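PDB 2Q7S: N-formylglutamate amidohydrolase from Ralstonia eutropha, which binds a zinc ion and is probably a metal-dependent hydrolase of the N-formylglutamate amidohydrolase family. Local coordinates for residues L50-W62 / I251-R264. Residues are numbered along the deposited sequence; the frame is centred on the assembly and turned at random.
With ZN (zinc ion), chain C.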
ATOM      1  N   LEU A  50       3.569 -16.563  -7.072  1.00 28.45           N
ATOM      2  CA  LEU A  50       3.926 -15.148  -6.834  1.00 28.62           C
ATOM      3  C   LEU A  50       2.704 -14.263  -6.546  1.00 29.36           C
ATOM      4  O   LEU A  50       2.764 -13.343  -5.721  1.00 29.13           O
ATOM      5  CB  LEU A  50       4.662 -14.613  -8.066  1.00 28.74           C
ATOM      6  CG  LEU A  50       5.962 -15.347  -8.428  1.00 31.17           C
ATOM      7  CD1 LEU A  50       6.527 -14.902  -9.797  1.00 28.55           C
ATOM      8  CD2 LEU A  50       6.987 -15.163  -7.320  1.00 26.34           C
ATOM      9  N   ARG A  51       1.602 -14.555  -7.239  1.00 28.81           N
ATOM     10  CA  ARG A  51       0.338 -13.885  -7.031  1.00 28.91           C
ATOM     11  C   ARG A  51      -0.015 -13.800  -5.526  1.00 31.81           C
ATOM     12  O   ARG A  51      -0.744 -12.873  -5.116  1.00 31.79           O
ATOM     13  CB  ARG A  51      -0.771 -14.541  -7.880  1.00 27.09           C
ATOM     14  CG  ARG A  51      -0.573 -14.258  -9.385  1.00 26.15           C
ATOM     15  CD  ARG A  51      -1.743 -14.693 -10.223  1.00 29.52           C
ATOM     16  NE  ARG A  51      -3.035 -14.123  -9.761  1.00 39.82           N
ATOM     17  CZ  ARG A  51      -3.450 -12.878 -10.004  1.00 31.41           C
ATOM     18  NH1 ARG A  51      -2.690 -12.049 -10.697  1.00 42.80           N
ATOM     19  NH2 ARG A  51      -4.605 -12.442  -9.539  1.00 24.14           N
ATOM     20  N   GLY A  52       0.547 -14.717  -4.718  1.00 28.76           N
ATOM     21  CA  GLY A  52       0.513 -14.637  -3.251  1.00 27.09           C
ATOM     22  C   GLY A  52       0.619 -13.239  -2.660  1.00 27.27           C
ATOM     23  O   GLY A  52      -0.359 -12.750  -2.100  1.00 29.82           O
ATOM     24  N   GLY A  53       1.777 -12.584  -2.827  1.00 25.81           N
ATOM     25  CA  GLY A  53       2.082 -11.224  -2.296  1.00 23.75           C
ATOM     26  C   GLY A  53       1.348 -10.030  -2.903  1.00 19.95           C
ATOM     27  O   GLY A  53       1.644  -8.863  -2.568  1.00 19.92           O
ATOM     28  N   GLU A  54       0.415 -10.294  -3.824  1.00 17.13           N
ATOM     29  CA  GLU A  54      -0.412  -9.264  -4.375  1.00 15.70           C
ATOM     30  C   GLU A  54      -1.494  -8.853  -3.383  1.00 10.44           C
ATOM     31  O   GLU A  54      -2.205  -9.690  -2.845  1.00  7.90           O
ATOM     32  CB  GLU A  54      -1.190  -9.750  -5.593  1.00 17.31           C
ATOM     33  CG  GLU A  54      -0.459 -10.167  -6.767  1.00 19.76           C
ATOM     34  CD  GLU A  54      -1.401 -10.649  -7.855  1.00 18.11           C
ATOM     35  OE1 GLU A  54      -2.640 -10.669  -7.653  1.00 17.19           O
ATOM     36  OE2 GLU A  54      -0.881 -10.999  -8.915  1.00 22.70           O
ATOM     37  N   ASP A  55      -1.621  -7.566  -3.181  1.00 10.91           N
ATOM     38  CA  ASP A  55      -2.825  -6.993  -2.601  1.00 11.30           C
ATOM     39  C   ASP A  55      -3.897  -6.760  -3.702  1.00 10.12           C
ATOM     40  O   ASP A  55      -4.268  -5.615  -3.992  1.00  9.15           O
ATOM     41  CB  ASP A  55      -2.529  -5.661  -1.956  1.00  4.80           C
ATOM     42  CG  ASP A  55      -1.532  -5.754  -0.873  1.00 18.37           C
ATOM     43  OD1 ASP A  55      -0.834  -6.806  -0.743  1.00 12.45           O
ATOM     44  OD2 ASP A  55      -1.409  -4.704  -0.227  1.00 15.41           O
ATOM     45  N   THR A  56      -4.383  -7.867  -4.249  1.00  9.24           N
ATOM     46  CA  THR A  56      -5.243  -7.857  -5.450  1.00 12.70           C
ATOM     47  C   THR A  56      -6.554  -7.088  -5.213  1.00 14.31           C
ATOM     48  O   THR A  56      -7.163  -7.154  -4.117  1.00 12.64           O
ATOM     49  CB  THR A  56      -5.539  -9.314  -5.924  1.00 13.26           C
ATOM     50  OG1 THR A  56      -4.394 -10.111  -5.669  1.00 16.23           O
ATOM     51  CG2 THR A  56      -5.916  -9.402  -7.408  1.00  9.08           C
ATOM     52  N   HIS A  57      -6.949  -6.346  -6.257  1.00 14.20           N
ATOM     53  CA  HIS A  57      -8.185  -5.550  -6.321  1.00 14.21           C
ATOM     54  C   HIS A  57      -8.286  -4.356  -5.360  1.00 11.51           C
ATOM     55  O   HIS A  57      -9.313  -3.719  -5.330  1.00  8.78           O
ATOM     56  CB  HIS A  57      -9.408  -6.423  -6.070  1.00 15.05           C
ATOM     57  CG  HIS A  57      -9.444  -7.682  -6.860  1.00  7.85           C
ATOM     58  ND1 HIS A  57      -9.376  -7.695  -8.236  1.00 13.89           N
ATOM     59  CD2 HIS A  57      -9.582  -8.973  -6.472  1.00 13.02           C
ATOM     60  CE1 HIS A  57      -9.416  -8.950  -8.661  1.00 19.22           C
ATOM     61  NE2 HIS A  57      -9.561  -9.742  -7.614  1.00 16.05           N
ATOM     62  N   VAL A  58      -7.243  -4.080  -4.569  1.00 16.00           N
ATOM     63  CA  VAL A  58      -7.316  -3.015  -3.531  1.00 16.39           C
ATOM     64  C   VAL A  58      -7.576  -1.667  -4.132  1.00 15.45           C
ATOM     65  O   VAL A  58      -8.323  -0.844  -3.597  1.00 11.79           O
ATOM     66  CB  VAL A  58      -6.028  -2.965  -2.640  1.00 14.85           C
ATOM     67  CG1 VAL A  58      -5.928  -1.648  -1.915  1.00  9.45           C
ATOM     68  CG2 VAL A  58      -6.103  -4.129  -1.660  1.00 10.19           C
ATOM     69  N   ASP A  59      -7.041  -1.472  -5.314  1.00 18.09           N
ATOM     70  CA  ASP A  59      -7.350  -0.245  -6.043  1.00 20.25           C
ATOM     71  C   ASP A  59      -8.823  -0.108  -6.461  1.00 18.49           C
ATOM     72  O   ASP A  59      -9.365   0.990  -6.385  1.00 16.88           O
ATOM     73  CB  ASP A  59      -6.389  -0.057  -7.201  1.00 17.97           C
ATOM     74  CG  ASP A  59      -6.574  -1.061  -8.281  1.00 22.46           C
ATOM     75  OD1 ASP A  59      -6.704  -2.284  -8.005  1.00 20.50           O
ATOM     76  OD2 ASP A  59      -6.580  -0.598  -9.438  1.00 40.29           O
ATOM     77  N   ALA A  60      -9.464  -1.210  -6.861  1.00 19.18           N
ATOM     78  CA  ALA A  60     -10.906  -1.204  -7.249  1.00 16.89           C
ATOM     79  C   ALA A  60     -11.792  -1.067  -6.007  1.00 16.25           C
ATOM     80  O   ALA A  60     -12.861  -0.461  -6.081  1.00 14.14           O
ATOM     81  CB  ALA A  60     -11.274  -2.481  -8.043  1.00 14.62           C
ATOM     82  N   LEU A  61     -11.333  -1.599  -4.858  1.00 14.68           N
ATOM     83  CA  LEU A  61     -12.072  -1.474  -3.578  1.00 14.50           C
ATOM     84  C   LEU A  61     -12.216  -0.010  -3.208  1.00 15.69           C
ATOM     85  O   LEU A  61     -13.274   0.411  -2.748  1.00 12.97           O
ATOM     86  CB  LEU A  61     -11.399  -2.190  -2.426  1.00 11.70           C
ATOM     87  CG  LEU A  61     -11.521  -3.730  -2.298  1.00  9.74           C
ATOM     88  CD1 LEU A  61     -10.639  -4.184  -1.141  1.00 11.51           C
ATOM     89  CD2 LEU A  61     -12.979  -4.142  -2.116  1.00  5.78           C
ATOM     90  N   TRP A  62     -11.161   0.760  -3.473  1.00 16.74           N
ATOM     91  CA  TRP A  62     -11.191   2.188  -3.178  1.00 16.91           C
ATOM     92  C   TRP A  62     -11.478   3.086  -4.360  1.00 14.01           C
ATOM     93  O   TRP A  62     -11.076   4.265  -4.361  1.00 14.75           O
ATOM     94  CB  TRP A  62      -9.888   2.580  -2.511  1.00 16.60           C
ATOM     95  CG  TRP A  62      -9.623   1.938  -1.158  1.00 10.43           C
ATOM     96  CD1 TRP A  62      -8.980   0.747  -0.931  1.00 13.61           C
ATOM     97  CD2 TRP A  62      -9.895   2.491   0.148  1.00 19.70           C
ATOM     98  NE1 TRP A  62      -8.856   0.517   0.425  1.00 15.49           N
ATOM     99  CE2 TRP A  62      -9.383   1.580   1.106  1.00 11.74           C
ATOM    100  CE3 TRP A  62     -10.513   3.665   0.601  1.00 15.55           C
ATOM    101  CZ2 TRP A  62      -9.494   1.795   2.485  1.00 12.32           C
ATOM    102  CZ3 TRP A  62     -10.635   3.874   2.004  1.00 13.46           C
ATOM    103  CH2 TRP A  62     -10.114   2.949   2.903  1.00 14.80           C
ATOM    104  N   ILE A 251      -6.673  -4.342   4.798  1.00 19.07           N
ATOM    105  CA  ILE A 251      -7.911  -5.073   4.773  1.00 16.78           C
ATOM    106  C   ILE A 251      -7.660  -6.594   4.737  1.00 15.23           C
ATOM    107  O   ILE A 251      -6.993  -7.121   3.828  1.00 15.54           O
ATOM    108  CB  ILE A 251      -8.735  -4.654   3.500  1.00 15.52           C
ATOM    109  CG1 ILE A 251      -9.020  -3.154   3.507  1.00 17.80           C
ATOM    110  CG2 ILE A 251     -10.022  -5.412   3.353  1.00 15.77           C
ATOM    111  CD1 ILE A 251      -9.789  -2.708   2.309  1.00 16.37           C
ATOM    112  N   ARG A 252      -8.256  -7.317   5.678  1.00 13.21           N
ATOM    113  CA  ARG A 252      -8.218  -8.784   5.678  1.00 10.69           C
ATOM    114  C   ARG A 252      -8.861  -9.309   4.357  1.00 10.42           C
ATOM    115  O   ARG A 252     -10.040  -9.155   4.082  1.00 13.16           O
ATOM    116  CB  ARG A 252      -8.953  -9.324   6.906  1.00 12.87           C
ATOM    117  CG  ARG A 252      -8.654 -10.751   7.330  1.00 13.53           C
ATOM    118  CD  ARG A 252      -9.211 -11.023   8.738  1.00 13.23           C
ATOM    119  NE  ARG A 252     -10.674 -10.923   8.836  1.00 17.47           N
ATOM    120  CZ  ARG A 252     -11.500 -11.955   8.659  1.00 18.98           C
ATOM    121  NH1 ARG A 252     -11.030 -13.146   8.321  1.00 20.04           N
ATOM    122  NH2 ARG A 252     -12.799 -11.798   8.805  1.00 19.72           N
ATOM    123  N   ARG A 253      -8.054  -9.980   3.566  1.00 14.13           N
ATOM    124  CA  ARG A 253      -8.390 -10.427   2.216  1.00 12.76           C
ATOM    125  C   ARG A 253      -9.650 -11.249   2.042  1.00 14.32           C
ATOM    126  O   ARG A 253     -10.354 -11.027   1.049  1.00 16.74           O
ATOM    127  CB  ARG A 253      -7.180 -11.176   1.608  1.00 10.54           C
ATOM    128  CG  ARG A 253      -6.135 -10.226   1.060  1.00 11.50           C
ATOM    129  CD  ARG A 253      -4.827 -10.959   0.750  1.00 11.89           C
ATOM    130  NE  ARG A 253      -3.724 -10.051   0.472  1.00 13.08           N
ATOM    131  CZ  ARG A 253      -2.461 -10.479   0.381  1.00  5.32           C
ATOM    132  NH1 ARG A 253      -2.207 -11.759   0.497  1.00 12.60           N
ATOM    133  NH2 ARG A 253      -1.497  -9.640   0.132  1.00  9.67           N
ATOM    134  N   PRO A 254      -9.959 -12.190   2.987  1.00 15.62           N
ATOM    135  CA  PRO A 254     -11.180 -13.001   2.887  1.00 16.89           C
ATOM    136  C   PRO A 254     -12.436 -12.181   2.775  1.00 14.38           C
ATOM    137  O   PRO A 254     -13.410 -12.638   2.188  1.00 14.02           O
ATOM    138  CB  PRO A 254     -11.179 -13.851   4.172  1.00 16.48           C
ATOM    139  CG  PRO A 254      -9.842 -13.947   4.554  1.00 18.40           C
ATOM    140  CD  PRO A 254      -9.183 -12.599   4.162  1.00 16.03           C
ATOM    141  N   LEU A 255     -12.382 -10.958   3.290  1.00 18.71           N
ATOM    142  CA  LEU A 255     -13.486 -10.004   3.186  1.00 16.41           C
ATOM    143  C   LEU A 255     -13.937  -9.700   1.759  1.00 15.43           C
ATOM    144  O   LEU A 255     -15.036  -9.221   1.559  1.00 18.00           O
ATOM    145  CB  LEU A 255     -13.108  -8.684   3.855  1.00 18.09           C
ATOM    146  CG  LEU A 255     -12.898  -8.686   5.374  1.00 19.26           C
ATOM    147  CD1 LEU A 255     -12.588  -7.278   5.828  1.00 19.69           C
ATOM    148  CD2 LEU A 255     -14.120  -9.195   6.065  1.00 19.52           C
ATOM    149  N   TYR A 256     -13.068  -9.888   0.775  1.00 16.42           N
ATOM    150  CA  TYR A 256     -13.410  -9.511  -0.595  1.00 15.49           C
ATOM    151  C   TYR A 256     -12.971 -10.454  -1.708  1.00 14.08           C
ATOM    152  O   TYR A 256     -13.531 -10.382  -2.791  1.00 13.68           O
ATOM    153  CB  TYR A 256     -12.889  -8.090  -0.881  1.00 16.62           C
ATOM    154  CG  TYR A 256     -11.405  -7.953  -1.032  1.00 14.25           C
ATOM    155  CD1 TYR A 256     -10.607  -7.688   0.064  1.00 15.24           C
ATOM    156  CD2 TYR A 256     -10.817  -8.060  -2.269  1.00 16.85           C
ATOM    157  CE1 TYR A 256      -9.239  -7.513  -0.086  1.00 19.57           C
ATOM    158  CE2 TYR A 256      -9.468  -7.928  -2.437  1.00 15.52           C
ATOM    159  CZ  TYR A 256      -8.668  -7.636  -1.327  1.00  7.50           C
ATOM    160  OH  TYR A 256      -7.310  -7.483  -1.507  1.00 16.60           O
HETATM  161  N   MSE A 257     -12.018 -11.349  -1.442  1.00 11.97           N
HETATM  162  CA  MSE A 257     -11.534 -12.279  -2.457  1.00 18.26           C
HETATM  163  C   MSE A 257     -11.266 -13.649  -1.885  1.00 18.87           C
HETATM  164  O   MSE A 257     -11.167 -13.830  -0.654  1.00 18.26           O
HETATM  165  CB  MSE A 257     -10.254 -11.756  -3.107  1.00 15.72           C
HETATM  166  CG  MSE A 257      -9.204 -11.448  -2.110  1.00 18.92           C
HETATM  167 SE   MSE A 257      -7.456 -10.961  -2.847  0.75 20.64          SE
HETATM  168  CE  MSE A 257      -6.414 -12.540  -2.499  1.00 16.01           C
ATOM    169  N   GLU A 258     -11.126 -14.594  -2.803  1.00 18.13           N
ATOM    170  CA  GLU A 258     -10.717 -15.956  -2.480  1.00 20.22           C
ATOM    171  C   GLU A 258      -9.210 -16.037  -2.605  1.00 20.16           C
ATOM    172  O   GLU A 258      -8.649 -15.850  -3.684  1.00 20.70           O
ATOM    173  CB  GLU A 258     -11.386 -16.956  -3.415  1.00 21.63           C
ATOM    174  CG  GLU A 258     -12.876 -16.988  -3.289  1.00 26.74           C
ATOM    175  CD  GLU A 258     -13.309 -17.429  -1.899  1.00 40.10           C
ATOM    176  OE1 GLU A 258     -12.782 -18.469  -1.433  1.00 47.37           O
ATOM    177  OE2 GLU A 258     -14.157 -16.751  -1.278  1.00 34.09           O
ATOM    178  N   GLU A 259      -8.546 -16.291  -1.486  1.00 21.82           N
ATOM    179  CA  GLU A 259      -7.082 -16.195  -1.438  1.00 23.52           C
ATOM    180  C   GLU A 259      -6.367 -17.154  -2.395  1.00 22.34           C
ATOM    181  O   GLU A 259      -5.307 -16.834  -2.925  1.00 21.70           O
ATOM    182  CB  GLU A 259      -6.583 -16.339   0.003  1.00 24.56           C
ATOM    183  CG  GLU A 259      -7.085 -15.178   0.943  1.00 29.48           C
ATOM    184  CD  GLU A 259      -6.091 -14.870   2.060  1.00 27.62           C
ATOM    185  OE1 GLU A 259      -4.984 -14.393   1.685  1.00 41.25           O
ATOM    186  OE2 GLU A 259      -6.392 -15.137   3.273  1.00 26.92           O
ATOM    187  N   GLY A 260      -6.950 -18.318  -2.645  1.00 21.67           N
ATOM    188  CA  GLY A 260      -6.377 -19.242  -3.619  1.00 20.78           C
ATOM    189  C   GLY A 260      -6.448 -18.742  -5.047  1.00 20.36           C
ATOM    190  O   GLY A 260      -5.419 -18.525  -5.661  1.00 22.61           O
ATOM    191  N   THR A 261      -7.662 -18.529  -5.567  1.00 20.67           N
ATOM    192  CA  THR A 261      -7.853 -18.106  -6.970  1.00 19.86           C
ATOM    193  C   THR A 261      -7.592 -16.597  -7.193  1.00 21.83           C
ATOM    194  O   THR A 261      -7.421 -16.148  -8.332  1.00 19.14           O
ATOM    195  CB  THR A 261      -9.257 -18.521  -7.481  1.00 19.06           C
ATOM    196  OG1 THR A 261     -10.283 -17.729  -6.868  1.00 22.47           O
ATOM    197  CG2 THR A 261      -9.530 -19.988  -7.143  1.00 19.67           C
ATOM    198  N   ARG A 262      -7.526 -15.842  -6.092  1.00 23.38           N
ATOM    199  CA  ARG A 262      -7.396 -14.350  -6.077  1.00 22.89           C
ATOM    200  C   ARG A 262      -8.677 -13.650  -6.567  1.00 23.22           C
ATOM    201  O   ARG A 262      -8.670 -12.446  -6.856  1.00 25.37           O
ATOM    202  CB  ARG A 262      -6.215 -13.823  -6.899  1.00 20.69           C
ATOM    203  CG  ARG A 262      -4.777 -14.230  -6.508  1.00 27.29           C
ATOM    204  CD  ARG A 262      -4.159 -13.291  -5.455  1.00 31.96           C
ATOM    205  NE  ARG A 262      -4.185 -13.938  -4.149  1.00 39.25           N
ATOM    206  CZ  ARG A 262      -3.644 -13.467  -3.033  1.00 31.19           C
ATOM    207  NH1 ARG A 262      -3.049 -12.270  -3.011  1.00 18.72           N
ATOM    208  NH2 ARG A 262      -3.773 -14.187  -1.906  1.00 27.89           N
ATOM    209  N   GLU A 263      -9.777 -14.372  -6.647  1.00 25.08           N
ATOM    210  CA  GLU A 263     -10.958 -13.842  -7.334  1.00 25.70           C
ATOM    211  C   GLU A 263     -11.935 -13.190  -6.403  1.00 24.62           C
ATOM    212  O   GLU A 263     -12.199 -13.694  -5.320  1.00 26.41           O
ATOM    213  CB  GLU A 263     -11.651 -14.953  -8.106  1.00 26.78           C
ATOM    214  CG  GLU A 263     -10.785 -15.431  -9.254  1.00 32.29           C
ATOM    215  CD  GLU A 263     -11.592 -16.015 -10.350  1.00 42.33           C
ATOM    216  OE1 GLU A 263     -12.467 -16.859 -10.040  1.00 46.76           O
ATOM    217  OE2 GLU A 263     -11.352 -15.621 -11.512  1.00 47.86           O
ATOM    218  N   ARG A 264     -12.512 -12.085  -6.855  1.00 23.30           N
ATOM    219  CA  ARG A 264     -13.495 -11.360  -6.040  1.00 22.40           C
ATOM    220  C   ARG A 264     -14.546 -12.343  -5.561  1.00 22.53           C
ATOM    221  O   ARG A 264     -15.020 -13.191  -6.351  1.00 20.84           O
ATOM    222  CB  ARG A 264     -14.169 -10.241  -6.817  1.00 20.75           C
ATOM    223  CG  ARG A 264     -13.206  -9.167  -7.327  1.00 22.53           C
ATOM    224  CD  ARG A 264     -13.912  -8.143  -8.193  1.00 19.67           C
ATOM    225  NE  ARG A 264     -12.944  -7.170  -8.680  1.00 20.07           N
ATOM    226  CZ  ARG A 264     -13.216  -5.958  -9.141  1.00 25.32           C
ATOM    227  NH1 ARG A 264     -14.456  -5.483  -9.198  1.00 27.54           N
ATOM    228  NH2 ARG A 264     -12.210  -5.201  -9.532  1.00 23.39           N
TER
HETATM  229 ZN    ZN C 400       0.330  -4.344   0.854  1.00 27.23          ZN
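L61 sets its CD1 methyl squarely over the middle of the Y256 ring, 3.7 Å from the centroid and 10° off the normal. The same methyl meets I251 CD1, which also reaches W62 NE1 at 3.8 Å; helix 267-289 packs on L61 and W62. With CG wedged between the backbone N and the carbonyl carbon (chi1 72°), Y256 turns its ring toward the 55-58 turn, a type II turn leading into helix 58-61. There Y256 OH donates to T56 O at 2.6 Å, in the carbonyl plane, and also bonds S173. This turn carries the zinc ligand D55, which binds the metal through OD2 at 2.1 Å together with H32 and H172, a three-residue site consistent with the family's zinc-exopeptidase clan. R253, just past the end of strand 244-252 of the seven-stranded mixed sheet, is second shell: its extended chain brings NH2 to D55 OD1 at 3.0 Å, in the guanidinium plane but 41° above the carboxylate, while S173 takes NE. Such a salt bridge would steady the carboxylate's rotation. Farther out, H57 is sandwiched between T56 CG2 on one face and R264 CG on the other, and its NE2 donates to R262 O at 2.9 Å. R51 and R262 slide past each other in opposite directions, R51 NH2 against R262 CB at 3.4 Å; R262 NH2 bonds E259 O. T56 OG1 donates to E54 OE1 at 2.7 Å; E54 OE2 bonds Y37 and pairs with R51 NH1 by charge alone.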